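Local coordinates for protein alcohol dehydrogenase (PDB 1H2B) that binds zinc and nicotinamide adenine dinucleotide, and probably catalyses the NAD-dependent oxidation of alcohols in a hyperthermophilic archaeon, at residues A191-G196 with D260-Q265; Y270-L275 with G288-P293; M278-I283 with E301-G306. One frame throughout, in Å; residues are numbered along the deposited sequence.

Interaction 1 of 3, residues A191-G196 with D260-Q265; sequences AIVGVG and DFVGSQ. With NAJ (nicotinamide-adenine-dinucleotide (acidic form)), chain I.
I192 and F261 touch where strands 189-193 and 255-260, parallel neighbours in the Rossmann sheet, run out into the loops that hold the dinucleotide. Placed anti to the backbone N (chi1 -176°), I192 CG1 approaches the phenyl ring obliquely, 3.8 Å from F261 CD1, and the two side chains cross at about a right angle. The backbone closes the same corner, F261 N donating to V193 O at 2.8 Å.

The valines carry the ligand side. V262 CG2 sits 3.4 Å from G194 CA, and the same methyl is 3.3 Å from the ribose oxygen NAJ O4B. Its other branch, CG1, is placed anti to the backbone N (chi1 -174°) and approaches NAJ C8A at 3.7 Å, whereas V193 CG1 meets the six-membered ring at NAJ C2A, 3.8 Å away. A side chain at G194 would run into V262 CG2, and the backbone angles there also call for glycine. An alanine in place of V262 would probably leave a gap between G194 and the adenosine ribose and strip the five-membered ring of its contact with CG1.

Within the loop, D260 OD1 accepts from V262 N, an Asx turn, and from G263 N, which extends it to an Asx motif; OD2 goes to T267. V262 O in turn accepts from NAJ O3D at 2.9 Å. The chemistry is thus divided: apolar branches touch the adenosine half of the cofactor, while a backbone carbonyl accepts from the nicotinamide ribose, consistent with the GxGxxG pattern of a Rossmann dinucleotide-binding fold.

Interaction 2 of 3, residues Y270-L275 with G288-P293; sequences YTPYLL and GELRFP. With NAJ (nicotinamide-adenine-dinucleotide (acidic form)), chain I.
An edge-to-face aromatic pair, Y273 with F292, joins the turn after helix 265-270 to strand 289-293, a strand that pairs with the second subunit. The edge of F292 is directed at the face of Y273, the planes 66° apart. Its CE1 lies above the phenol ring but is offset toward the rim, nearest to Y273 CZ at 3.5 Å. CG anti to the backbone N (chi1 -167°) starts the F292 ring toward the turn.

One face of the same F292 ring is covered by P272, whose CB stands 3.9 Å from the ring centroid in a CH-pi contact. F292 is therefore wedged in a corner formed by two consecutive residues, edge to the phenol and face to the proline. A looser apolar contact, P272 CG to L290 CD1 at 4.1 Å, extends the packing along the strand. At the far end of the phenol, Y273 OH meets P293 CD tip to tip at 3.7 Å. Water 2, lying in the plane of the Y273 ring, is 2.6 Å from Y273 OH and donates to R291 O, giving the hydroxyl a polar link to the strand. Y270, at the start of the turn, meets the adenine with the edge of its ring, Y270 OH and NAJ N1A hydrogen-bonded at 2.8 Å.

P272 also rests on L281 and F304 of the parallel sheet, Y273 on V243 of helix 242-249, and L274 on A191 and V193 of strand 189-193. Strand 289-293 itself forms an antiparallel ladder with a strand of the second subunit, so the turn packs against a strand that is part of that interface.

Interaction 3 of 3, residues M278-I283 with E301-G306; sequences MGRLII and EVSFEG
R280 and E305 form a two-pronged salt bridge beside the last parallel pair of the Rossmann sheet. R280 presents the side of its guanidinium, NE donating to E305 OE2 at 2.8 Å and NH2 to E305 OE1 at 2.8 Å. Both bonds are nearly straight (171°) and reach the syn side of the carboxylate, which is turned 27° from the guanidinium plane. A bend at chi3 (63°) turns NE to meet E305, whose extended side chain reaches across from strand 303-306. E305 OE2 accepts a second hydrogen bond, from S303 OG at 2.7 Å, on its anti lone pair. R280 NH1 is hydrogen-bonded to T183 OG1 and K179 O.

Between the backbones, G279 O accepts from S303 N, L281 N donates to S303 O, L281 O accepts from E305 N (2.7 Å), and I283 N donates to E305 O. On the reverse face, L281 CB lies 3.8 Å from F304 CD2, at the ring's edge and near its plane. E301, which ends helix 294-300 in a Schellman motif, gives its carboxylate to H122, R175 and K179 of the second subunit.

S303, F304 and E305 also pair with an antiparallel strand of the second subunit, so the sheet continues across the interface. The buried carboxylate of E305 has three donors, which would be expected to favour its ionised form and offset the cost of burying a charge pair there.

Overall arrangement
Interaction 1 comes first along the chain, closing a long excursion through helix 197-209 and strands 213-218 and 234-237, and bringing strand 255-260 back beside strand 189-193. Interactions 2 and 3 follow and cross, since their segments alternate: 270-275, 278-283, 288-293, then 301-306. Interaction 2 folds strand 289-293 back onto the turn after helix 265-270, whereas interaction 3 lays strand 303-306, the outermost of this chain, beside 279-283. D260 N and I282 O, probably hydrogen-bonded, carry the sheet from interaction 1 into interaction 3; Q265 and E289 join interactions 1 and 2. F292 packs on F304 between interactions 2 and 3. The set thus runs from cofactor to subunit interface.

Interaction 1 of 3, residues A191-G196 with D260-Q265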
loop_
_atom_site.group_PDB
_atom_site.type_symbol
_atom_site.label_atom_id
_atom_site.label_comp_id
_atom_site.label_asym_id
_atom_site.label_seq_id
_atom_site.Cartn_x
_atom_site.Cartn_y
_atom_site.Cartn_z
ATOM N N ALA B 191 -19.279 4.803 -8.869
ATOM C CA ALA B 191 -20.748 4.739 -8.732
ATOM C C ALA B 191 -21.062 4.521 -7.265
ATOM O O ALA B 191 -20.591 3.547 -6.648
ATOM C CB ALA B 191 -21.315 3.583 -9.505
ATOM N N ILE B 192 -21.830 5.437 -6.692
ATOM C CA ILE B 192 -22.252 5.310 -5.299
ATOM C C ILE B 192 -23.722 4.947 -5.395
ATOM O O ILE B 192 -24.522 5.717 -5.955
ATOM C CB ILE B 192 -21.920 6.638 -4.479
ATOM C CG1 ILE B 192 -22.274 6.494 -2.996
ATOM C CG2 ILE B 192 -22.511 7.929 -5.141
ATOM C CD1 ILE B 192 -23.757 6.488 -2.698
ATOM N N VAL B 193 -24.071 3.751 -4.941
ATOM C CA VAL B 193 -25.402 3.219 -5.205
ATOM C C VAL B 193 -26.194 3.223 -3.913
ATOM O O VAL B 193 -25.830 2.514 -2.961
ATOM C CB VAL B 193 -25.278 1.774 -5.741
ATOM C CG1 VAL B 193 -26.678 1.166 -5.948
ATOM C CG2 VAL B 193 -24.433 1.752 -7.010
ATOM N N GLY B 194 -27.285 4.027 -3.879
ATOM C CA GLY B 194 -28.086 4.173 -2.689
ATOM C C GLY B 194 -27.739 5.438 -1.965
ATOM O O GLY B 194 -26.738 5.452 -1.251
ATOM N N VAL B 195 -28.535 6.490 -2.190
ATOM C CA VAL B 195 -28.288 7.794 -1.572
ATOM C C VAL B 195 -29.139 7.878 -0.314
ATOM O O VAL B 195 -30.004 8.759 -0.169
ATOM C CB VAL B 195 -28.547 8.966 -2.562
ATOM C CG1 VAL B 195 -28.116 10.335 -1.923
ATOM C CG2 VAL B 195 -27.806 8.750 -3.868
ATOM N N GLY B 196 -28.862 6.925 0.582
ATOM C CA GLY B 196 -29.616 6.773 1.809
ATOM C C GLY B 196 -28.916 7.383 2.995
ATOM O O GLY B 196 -28.150 8.340 2.849
ATOM N N ASP B 260 -21.958 -0.349 -2.984
ATOM C CA ASP B 260 -23.367 -0.682 -2.782
ATOM C C ASP B 260 -23.754 -0.321 -1.355
ATOM O O ASP B 260 -23.338 -1.019 -0.410
ATOM C CB ASP B 260 -23.562 -2.181 -3.010
ATOM C CG ASP B 260 -25.008 -2.582 -2.908
ATOM O OD1 ASP B 260 -25.814 -1.774 -2.408
ATOM O OD2 ASP B 260 -25.406 -3.686 -3.330
ATOM N N PHE B 261 -24.462 0.815 -1.216
ATOM C CA PHE B 261 -25.007 1.260 0.072
ATOM C C PHE B 261 -26.497 0.956 0.190
ATOM O O PHE B 261 -27.229 1.683 0.869
ATOM C CB PHE B 261 -24.754 2.786 0.242
ATOM C CG PHE B 261 -23.335 3.115 0.505
ATOM C CD1 PHE B 261 -22.504 3.640 -0.492
ATOM C CD2 PHE B 261 -22.833 2.982 1.794
ATOM C CE1 PHE B 261 -21.156 4.010 -0.187
ATOM C CE2 PHE B 261 -21.477 3.305 2.097
ATOM C CZ PHE B 261 -20.652 3.873 1.090
ATOM N N VAL B 262 -26.924 -0.123 -0.480
ATOM C CA VAL B 262 -28.329 -0.589 -0.406
ATOM C C VAL B 262 -28.361 -2.038 0.118
ATOM O O VAL B 262 -29.002 -2.337 1.160
ATOM C CB VAL B 262 -28.975 -0.577 -1.791
ATOM C CG1 VAL B 262 -30.499 -0.929 -1.656
ATOM C CG2 VAL B 262 -28.802 0.809 -2.468
ATOM N N GLY B 263 -27.713 -2.944 -0.622
ATOM C CA GLY B 263 -27.595 -4.314 -0.157
ATOM C C GLY B 263 -28.782 -5.196 -0.476
ATOM O O GLY B 263 -28.793 -6.351 -0.059
ATOM N N SER B 264 -29.765 -4.680 -1.216
ATOM C CA SER B 264 -30.899 -5.534 -1.622
ATOM C C SER B 264 -30.487 -6.531 -2.694
ATOM O O SER B 264 -29.437 -6.378 -3.353
ATOM C CB SER B 264 -32.050 -4.698 -2.180
ATOM O OG SER B 264 -31.638 -4.001 -3.373
ATOM N N GLN B 265 -31.303 -7.572 -2.891
ATOM C CA GLN B 265 -31.022 -8.414 -4.056
ATOM C C GLN B 265 -30.924 -7.664 -5.363
ATOM O O GLN B 265 -30.003 -7.951 -6.131
ATOM C CB GLN B 265 -32.041 -9.561 -4.154
ATOM C CG GLN B 265 -31.552 -10.674 -5.030
ATOM C CD GLN B 265 -30.257 -11.283 -4.530
ATOM O OE1 GLN B 265 -30.236 -11.898 -3.432
ATOM N NE2 GLN B 265 -29.189 -11.150 -5.318
HETATM P PA NAJ I . -31.443 3.570 3.783
HETATM O O1A NAJ I . -32.769 2.863 3.820
HETATM O O2A NAJ I . -31.312 4.962 4.422
HETATM O O5B NAJ I . -30.948 3.840 2.289
HETATM C C5B NAJ I . -31.126 2.882 1.236
HETATM C C4B NAJ I . -31.151 3.724 -0.029
HETATM O O4B NAJ I . -31.118 2.806 -1.140
HETATM C C3B NAJ I . -32.383 4.620 -0.151
HETATM O O3B NAJ I . -32.029 5.969 -0.500
HETATM C C2B NAJ I . -33.118 3.876 -1.257
HETATM O O2B NAJ I . -34.029 4.695 -2.005
HETATM C C1B NAJ I . -31.993 3.315 -2.137
HETATM N N9A NAJ I . -32.380 2.199 -2.999
HETATM C C8A NAJ I . -33.320 1.178 -2.800
HETATM N N7A NAJ I . -33.305 0.340 -3.871
HETATM C C5A NAJ I . -32.378 0.816 -4.753
HETATM C C6A NAJ I . -31.941 0.392 -5.984
HETATM N N6A NAJ I . -32.453 -0.674 -6.613
HETATM N N1A NAJ I . -30.919 1.079 -6.587
HETATM C C2A NAJ I . -30.368 2.220 -6.032
HETATM N N3A NAJ I . -30.825 2.643 -4.832
HETATM C C4A NAJ I . -31.816 1.952 -4.210
HETATM O O3 NAJ I . -30.390 2.553 4.402
HETATM P PN NAJ I . -29.062 2.857 5.268
HETATM O O1N NAJ I . -29.395 2.957 6.684
HETATM O O2N NAJ I . -28.291 3.935 4.617
HETATM O O5D NAJ I . -28.334 1.434 5.122
HETATM C C5D NAJ I . -27.858 1.057 3.832
HETATM C C4D NAJ I . -27.466 -0.412 3.853
HETATM O O4D NAJ I . -26.243 -0.530 4.602
HETATM C C3D NAJ I . -28.464 -1.313 4.579
HETATM O O3D NAJ I . -28.366 -2.633 4.013
HETATM C C2D NAJ I . -27.922 -1.339 6.015
HETATM O O2D NAJ I . -28.334 -2.427 6.793
HETATM C C1D NAJ I . -26.422 -1.418 5.679
HETATM N N1N NAJ I . -25.455 -1.101 6.730
HETATM C C2N NAJ I . -24.228 -1.685 6.609
HETATM C C3N NAJ I . -23.234 -1.387 7.525
HETATM C C7N NAJ I . -21.914 -2.078 7.422
HETATM O O7N NAJ I . -21.045 -1.791 8.406
HETATM N N7N NAJ I . -21.528 -2.872 6.418
HETATM C C4N NAJ I . -23.436 -0.456 8.597
HETATM C C5N NAJ I . -24.675 0.244 8.552
HETATM C C6N NAJ I . -25.668 -0.104 7.657
HETATM O O HOH W 1 -27.528 4.367 2.022
#

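Interaction 2 of 3, residues Y270-L275 with G288-P293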
loop_
_atom_site.group_PDB
_atom_site.type_symbol
_atom_site.label_atom_id
_atom_site.label_comp_id
_atom_site.label_asym_id
_atom_site.label_seq_id
_atom_site.Cartn_x
_atom_site.Cartn_y
_atom_site.Cartn_z
ATOM N N TYR B 270 -27.111 -6.041 -9.821
ATOM C CA TYR B 270 -26.594 -5.199 -10.899
ATOM C C TYR B 270 -25.231 -4.540 -10.636
ATOM O O TYR B 270 -24.486 -4.238 -11.605
ATOM C CB TYR B 270 -27.632 -4.144 -11.393
ATOM C CG TYR B 270 -27.910 -2.914 -10.524
ATOM C CD1 TYR B 270 -26.979 -1.860 -10.434
ATOM C CD2 TYR B 270 -29.156 -2.763 -9.901
ATOM C CE1 TYR B 270 -27.262 -0.745 -9.693
ATOM C CE2 TYR B 270 -29.467 -1.632 -9.142
ATOM C CZ TYR B 270 -28.507 -0.631 -9.059
ATOM O OH TYR B 270 -28.788 0.509 -8.344
ATOM N N THR B 271 -24.906 -4.321 -9.358
ATOM C CA THR B 271 -23.688 -3.538 -9.116
ATOM C C THR B 271 -22.389 -4.179 -9.638
ATOM O O THR B 271 -21.547 -3.472 -10.128
ATOM C CB THR B 271 -23.534 -3.091 -7.664
ATOM O OG1 THR B 271 -23.685 -4.212 -6.776
ATOM C CG2 THR B 271 -24.675 -2.087 -7.306
ATOM N N PRO B 272 -22.201 -5.506 -9.610
ATOM C CA PRO B 272 -20.965 -6.070 -10.183
ATOM C C PRO B 272 -20.850 -5.759 -11.666
ATOM O O PRO B 272 -19.732 -5.654 -12.147
ATOM C CB PRO B 272 -21.108 -7.584 -9.952
ATOM C CG PRO B 272 -22.099 -7.686 -8.794
ATOM C CD PRO B 272 -23.075 -6.526 -9.002
ATOM N N TYR B 273 -21.988 -5.587 -12.377
ATOM C CA TYR B 273 -21.975 -5.366 -13.806
ATOM C C TYR B 273 -21.656 -3.907 -14.131
ATOM O O TYR B 273 -21.486 -3.587 -15.329
ATOM C CB TYR B 273 -23.327 -5.783 -14.407
ATOM C CG TYR B 273 -23.467 -7.284 -14.420
ATOM C CD1 TYR B 273 -24.080 -7.929 -13.373
ATOM C CD2 TYR B 273 -22.915 -8.033 -15.437
ATOM C CE1 TYR B 273 -24.207 -9.346 -13.357
ATOM C CE2 TYR B 273 -23.010 -9.465 -15.424
ATOM C CZ TYR B 273 -23.646 -10.070 -14.375
ATOM O OH TYR B 273 -23.734 -11.441 -14.369
ATOM N N LEU B 274 -21.562 -3.045 -13.099
ATOM C CA LEU B 274 -21.088 -1.655 -13.324
ATOM C C LEU B 274 -19.571 -1.562 -13.489
ATOM O O LEU B 274 -19.044 -0.562 -13.990
ATOM C CB LEU B 274 -21.500 -0.726 -12.170
ATOM C CG LEU B 274 -22.998 -0.694 -11.827
ATOM C CD1 LEU B 274 -23.210 0.108 -10.568
ATOM C CD2 LEU B 274 -23.756 -0.149 -13.042
ATOM N N LEU B 275 -18.864 -2.612 -13.079
ATOM C CA LEU B 275 -17.409 -2.518 -12.956
ATOM C C LEU B 275 -16.668 -2.609 -14.281
ATOM O O LEU B 275 -16.944 -3.468 -15.143
ATOM C CB LEU B 275 -16.890 -3.654 -12.072
ATOM C CG LEU B 275 -17.425 -3.656 -10.633
ATOM C CD1 LEU B 275 -16.851 -4.904 -9.919
ATOM C CD2 LEU B 275 -17.108 -2.372 -9.821
ATOM N N GLY B 288 -28.937 -9.252 0.446
ATOM C CA GLY B 288 -28.983 -9.947 -0.837
ATOM C C GLY B 288 -27.864 -10.973 -0.946
ATOM O O GLY B 288 -26.927 -10.978 -0.137
ATOM N N GLU B 289 -27.960 -11.876 -1.902
ATOM C CA GLU B 289 -26.907 -12.871 -2.040
ATOM C C GLU B 289 -26.073 -12.490 -3.251
ATOM O O GLU B 289 -26.612 -12.243 -4.304
ATOM C CB GLU B 289 -27.507 -14.272 -2.205
ATOM C CG GLU B 289 -26.411 -15.330 -2.274
ATOM C CD GLU B 289 -26.397 -16.308 -1.101
ATOM O OE1 GLU B 289 -26.946 -15.992 -0.009
ATOM O OE2 GLU B 289 -25.821 -17.405 -1.277
ATOM N N LEU B 290 -24.744 -12.429 -3.112
ATOM C CA LEU B 290 -23.893 -12.119 -4.273
ATOM C C LEU B 290 -23.895 -13.327 -5.200
ATOM O O LEU B 290 -23.784 -14.436 -4.701
ATOM C CB LEU B 290 -22.493 -11.713 -3.737
ATOM C CG LEU B 290 -21.339 -11.381 -4.681
ATOM C CD1 LEU B 290 -21.624 -10.126 -5.483
ATOM C CD2 LEU B 290 -20.078 -11.162 -3.838
ATOM N N ARG B 291 -24.082 -13.144 -6.528
ATOM C CA ARG B 291 -24.071 -14.230 -7.519
ATOM C C ARG B 291 -23.507 -13.740 -8.837
ATOM O O ARG B 291 -24.142 -12.958 -9.577
ATOM C CB ARG B 291 -25.436 -14.852 -7.822
ATOM C CG ARG B 291 -26.655 -14.176 -7.225
ATOM C CD ARG B 291 -27.829 -15.120 -6.966
ATOM N NE ARG B 291 -28.055 -15.444 -5.549
ATOM C CZ ARG B 291 -27.847 -16.645 -5.004
ATOM N NH1 ARG B 291 -27.406 -17.649 -5.749
ATOM N NH2 ARG B 291 -28.086 -16.858 -3.711
ATOM N N PHE B 292 -22.295 -14.160 -9.136
ATOM C CA PHE B 292 -21.605 -13.591 -10.282
ATOM C C PHE B 292 -20.694 -14.647 -10.883
ATOM O O PHE B 292 -20.049 -15.377 -10.137
ATOM C CB PHE B 292 -20.785 -12.373 -9.820
ATOM C CG PHE B 292 -20.265 -11.509 -10.921
ATOM C CD1 PHE B 292 -21.116 -10.674 -11.642
ATOM C CD2 PHE B 292 -18.918 -11.467 -11.215
ATOM C CE1 PHE B 292 -20.637 -9.825 -12.649
ATOM C CE2 PHE B 292 -18.432 -10.600 -12.184
ATOM C CZ PHE B 292 -19.269 -9.790 -12.911
ATOM N N PRO B 293 -20.615 -14.782 -12.202
ATOM C CA PRO B 293 -19.767 -15.841 -12.779
ATOM C C PRO B 293 -18.251 -15.621 -12.515
ATOM O O PRO B 293 -17.723 -14.514 -12.739
ATOM C CB PRO B 293 -20.049 -15.756 -14.299
ATOM C CG PRO B 293 -21.222 -14.847 -14.454
ATOM C CD PRO B 293 -21.351 -14.017 -13.229
HETATM P PA NAJ I . -31.443 3.570 3.783
HETATM O O1A NAJ I . -32.769 2.863 3.820
HETATM O O2A NAJ I . -31.312 4.962 4.422
HETATM O O5B NAJ I . -30.948 3.840 2.289
HETATM C C5B NAJ I . -31.126 2.882 1.236
HETATM C C4B NAJ I . -31.151 3.724 -0.029
HETATM O O4B NAJ I . -31.118 2.806 -1.140
HETATM C C3B NAJ I . -32.383 4.620 -0.151
HETATM O O3B NAJ I . -32.029 5.969 -0.500
HETATM C C2B NAJ I . -33.118 3.876 -1.257
HETATM O O2B NAJ I . -34.029 4.695 -2.005
HETATM C C1B NAJ I . -31.993 3.315 -2.137
HETATM N N9A NAJ I . -32.380 2.199 -2.999
HETATM C C8A NAJ I . -33.320 1.178 -2.800
HETATM N N7A NAJ I . -33.305 0.340 -3.871
HETATM C C5A NAJ I . -32.378 0.816 -4.753
HETATM C C6A NAJ I . -31.941 0.392 -5.984
HETATM N N6A NAJ I . -32.453 -0.674 -6.613
HETATM N N1A NAJ I . -30.919 1.079 -6.587
HETATM C C2A NAJ I . -30.368 2.220 -6.032
HETATM N N3A NAJ I . -30.825 2.643 -4.832
HETATM C C4A NAJ I . -31.816 1.952 -4.210
HETATM O O3 NAJ I . -30.390 2.553 4.402
HETATM P PN NAJ I . -29.062 2.857 5.268
HETATM O O1N NAJ I . -29.395 2.957 6.684
HETATM O O2N NAJ I . -28.291 3.935 4.617
HETATM O O5D NAJ I . -28.334 1.434 5.122
HETATM C C5D NAJ I . -27.858 1.057 3.832
HETATM C C4D NAJ I . -27.466 -0.412 3.853
HETATM O O4D NAJ I . -26.243 -0.530 4.602
HETATM C C3D NAJ I . -28.464 -1.313 4.579
HETATM O O3D NAJ I . -28.366 -2.633 4.013
HETATM C C2D NAJ I . -27.922 -1.339 6.015
HETATM O O2D NAJ I . -28.334 -2.427 6.793
HETATM C C1D NAJ I . -26.422 -1.418 5.679
HETATM N N1N NAJ I . -25.455 -1.101 6.730
HETATM C C2N NAJ I . -24.228 -1.685 6.609
HETATM C C3N NAJ I . -23.234 -1.387 7.525
HETATM C C7N NAJ I . -21.914 -2.078 7.422
HETATM O O7N NAJ I . -21.045 -1.791 8.406
HETATM N N7N NAJ I . -21.528 -2.872 6.418
HETATM C C4N NAJ I . -23.436 -0.456 8.597
HETATM C C5N NAJ I . -24.675 0.244 8.552
HETATM C C6N NAJ I . -25.668 -0.104 7.657
HETATM O O HOH W 2 -24.847 -12.500 -12.229
#

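Interaction 3 of 3, residues M278-I283 with E301-G306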
loop_
_atom_site.group_PDB
_atom_site.type_symbol
_atom_site.label_atom_id
_atom_site.label_comp_id
_atom_site.label_asym_id
_atom_site.label_seq_id
_atom_site.Cartn_x
_atom_site.Cartn_y
_atom_site.Cartn_z
ATOM N N MET B 278 -10.304 -4.203 -13.694
ATOM C CA MET B 278 -9.696 -3.961 -12.364
ATOM C C MET B 278 -10.639 -3.227 -11.413
ATOM O O MET B 278 -10.231 -2.713 -10.379
ATOM C CB MET B 278 -8.322 -3.300 -12.436
ATOM C CG MET B 278 -7.327 -4.242 -13.037
ATOM S SD MET B 278 -5.620 -3.613 -12.987
ATOM C CE MET B 278 -5.734 -2.219 -13.877
ATOM N N GLY B 279 -11.917 -3.245 -11.757
ATOM C CA GLY B 279 -12.918 -2.555 -10.973
ATOM C C GLY B 279 -13.118 -3.226 -9.609
ATOM O O GLY B 279 -12.838 -4.414 -9.436
ATOM N N ARG B 280 -13.630 -2.449 -8.675
ATOM C CA ARG B 280 -13.806 -2.909 -7.287
ATOM C C ARG B 280 -15.178 -2.544 -6.840
ATOM O O ARG B 280 -15.589 -1.356 -6.936
ATOM C CB ARG B 280 -12.814 -2.260 -6.365
ATOM C CG ARG B 280 -11.329 -2.532 -6.738
ATOM C CD ARG B 280 -10.422 -1.605 -6.014
ATOM N NE ARG B 280 -10.484 -1.795 -4.561
ATOM C CZ ARG B 280 -10.272 -0.860 -3.659
ATOM N NH1 ARG B 280 -10.019 0.391 -4.069
ATOM N NH2 ARG B 280 -10.365 -1.138 -2.357
ATOM N N LEU B 281 -15.907 -3.557 -6.372
ATOM C CA LEU B 281 -17.218 -3.315 -5.752
ATOM C C LEU B 281 -17.046 -3.348 -4.244
ATOM O O LEU B 281 -16.657 -4.381 -3.685
ATOM C CB LEU B 281 -18.239 -4.365 -6.226
ATOM C CG LEU B 281 -19.585 -4.381 -5.472
ATOM C CD1 LEU B 281 -20.356 -3.063 -5.599
ATOM C CD2 LEU B 281 -20.369 -5.580 -6.026
ATOM N N ILE B 282 -17.341 -2.234 -3.588
ATOM C CA ILE B 282 -17.288 -2.188 -2.136
ATOM C C ILE B 282 -18.686 -2.466 -1.641
ATOM O O ILE B 282 -19.631 -1.726 -1.969
ATOM C CB ILE B 282 -16.793 -0.818 -1.614
ATOM C CG1 ILE B 282 -15.515 -0.342 -2.336
ATOM C CG2 ILE B 282 -16.649 -0.878 -0.080
ATOM C CD1 ILE B 282 -14.423 -1.313 -2.358
ATOM N N ILE B 283 -18.854 -3.605 -0.968
ATOM C CA ILE B 283 -20.160 -4.037 -0.457
ATOM C C ILE B 283 -20.328 -3.564 0.990
ATOM O O ILE B 283 -19.555 -3.953 1.880
ATOM C CB ILE B 283 -20.281 -5.574 -0.552
ATOM C CG1 ILE B 283 -20.254 -5.952 -2.032
ATOM C CG2 ILE B 283 -21.575 -6.085 0.112
ATOM C CD1 ILE B 283 -20.115 -7.495 -2.265
ATOM N N GLU B 301 -10.743 -9.021 -13.994
ATOM C CA GLU B 301 -9.908 -8.907 -12.791
ATOM C C GLU B 301 -10.527 -7.963 -11.763
ATOM O O GLU B 301 -9.935 -6.981 -11.320
ATOM C CB GLU B 301 -8.447 -8.577 -13.127
ATOM C CG GLU B 301 -7.491 -9.031 -11.996
ATOM C CD GLU B 301 -6.020 -8.820 -12.317
ATOM O OE1 GLU B 301 -5.693 -7.956 -13.149
ATOM O OE2 GLU B 301 -5.216 -9.550 -11.691
ATOM N N VAL B 302 -11.765 -8.289 -11.414
ATOM C CA VAL B 302 -12.512 -7.433 -10.496
ATOM C C VAL B 302 -12.463 -8.009 -9.088
ATOM O O VAL B 302 -12.141 -9.194 -8.872
ATOM C CB VAL B 302 -13.974 -7.202 -10.922
ATOM C CG1 VAL B 302 -13.982 -6.283 -12.171
ATOM C CG2 VAL B 302 -14.668 -8.527 -11.230
ATOM N N SER B 303 -12.828 -7.171 -8.139
ATOM C CA SER B 303 -12.917 -7.624 -6.742
ATOM C C SER B 303 -14.217 -7.160 -6.108
ATOM O O SER B 303 -14.792 -6.177 -6.510
ATOM C CB SER B 303 -11.745 -7.149 -5.877
ATOM O OG SER B 303 -11.653 -5.713 -5.903
ATOM N N PHE B 304 -14.647 -7.892 -5.102
ATOM C CA PHE B 304 -15.827 -7.595 -4.313
ATOM C C PHE B 304 -15.362 -7.536 -2.866
ATOM O O PHE B 304 -14.837 -8.508 -2.338
ATOM C CB PHE B 304 -16.836 -8.735 -4.436
ATOM C CG PHE B 304 -17.252 -9.059 -5.888
ATOM C CD1 PHE B 304 -17.414 -10.368 -6.277
ATOM C CD2 PHE B 304 -17.468 -8.073 -6.826
ATOM C CE1 PHE B 304 -17.790 -10.696 -7.602
ATOM C CE2 PHE B 304 -17.844 -8.398 -8.165
ATOM C CZ PHE B 304 -17.988 -9.677 -8.536
ATOM N N GLU B 305 -15.497 -6.385 -2.226
ATOM C CA GLU B 305 -14.810 -6.183 -0.931
ATOM C C GLU B 305 -15.807 -5.701 0.101
ATOM O O GLU B 305 -16.374 -4.597 -0.039
ATOM C CB GLU B 305 -13.736 -5.097 -1.097
ATOM C CG GLU B 305 -12.654 -5.517 -2.115
ATOM C CD GLU B 305 -11.722 -4.389 -2.481
ATOM O OE1 GLU B 305 -11.288 -3.656 -1.548
ATOM O OE2 GLU B 305 -11.374 -4.274 -3.675
ATOM N N GLY B 306 -16.005 -6.488 1.164
ATOM C CA GLY B 306 -16.890 -6.015 2.212
ATOM C C GLY B 306 -16.252 -4.898 3.012
ATOM O O GLY B 306 -15.028 -4.783 3.105
#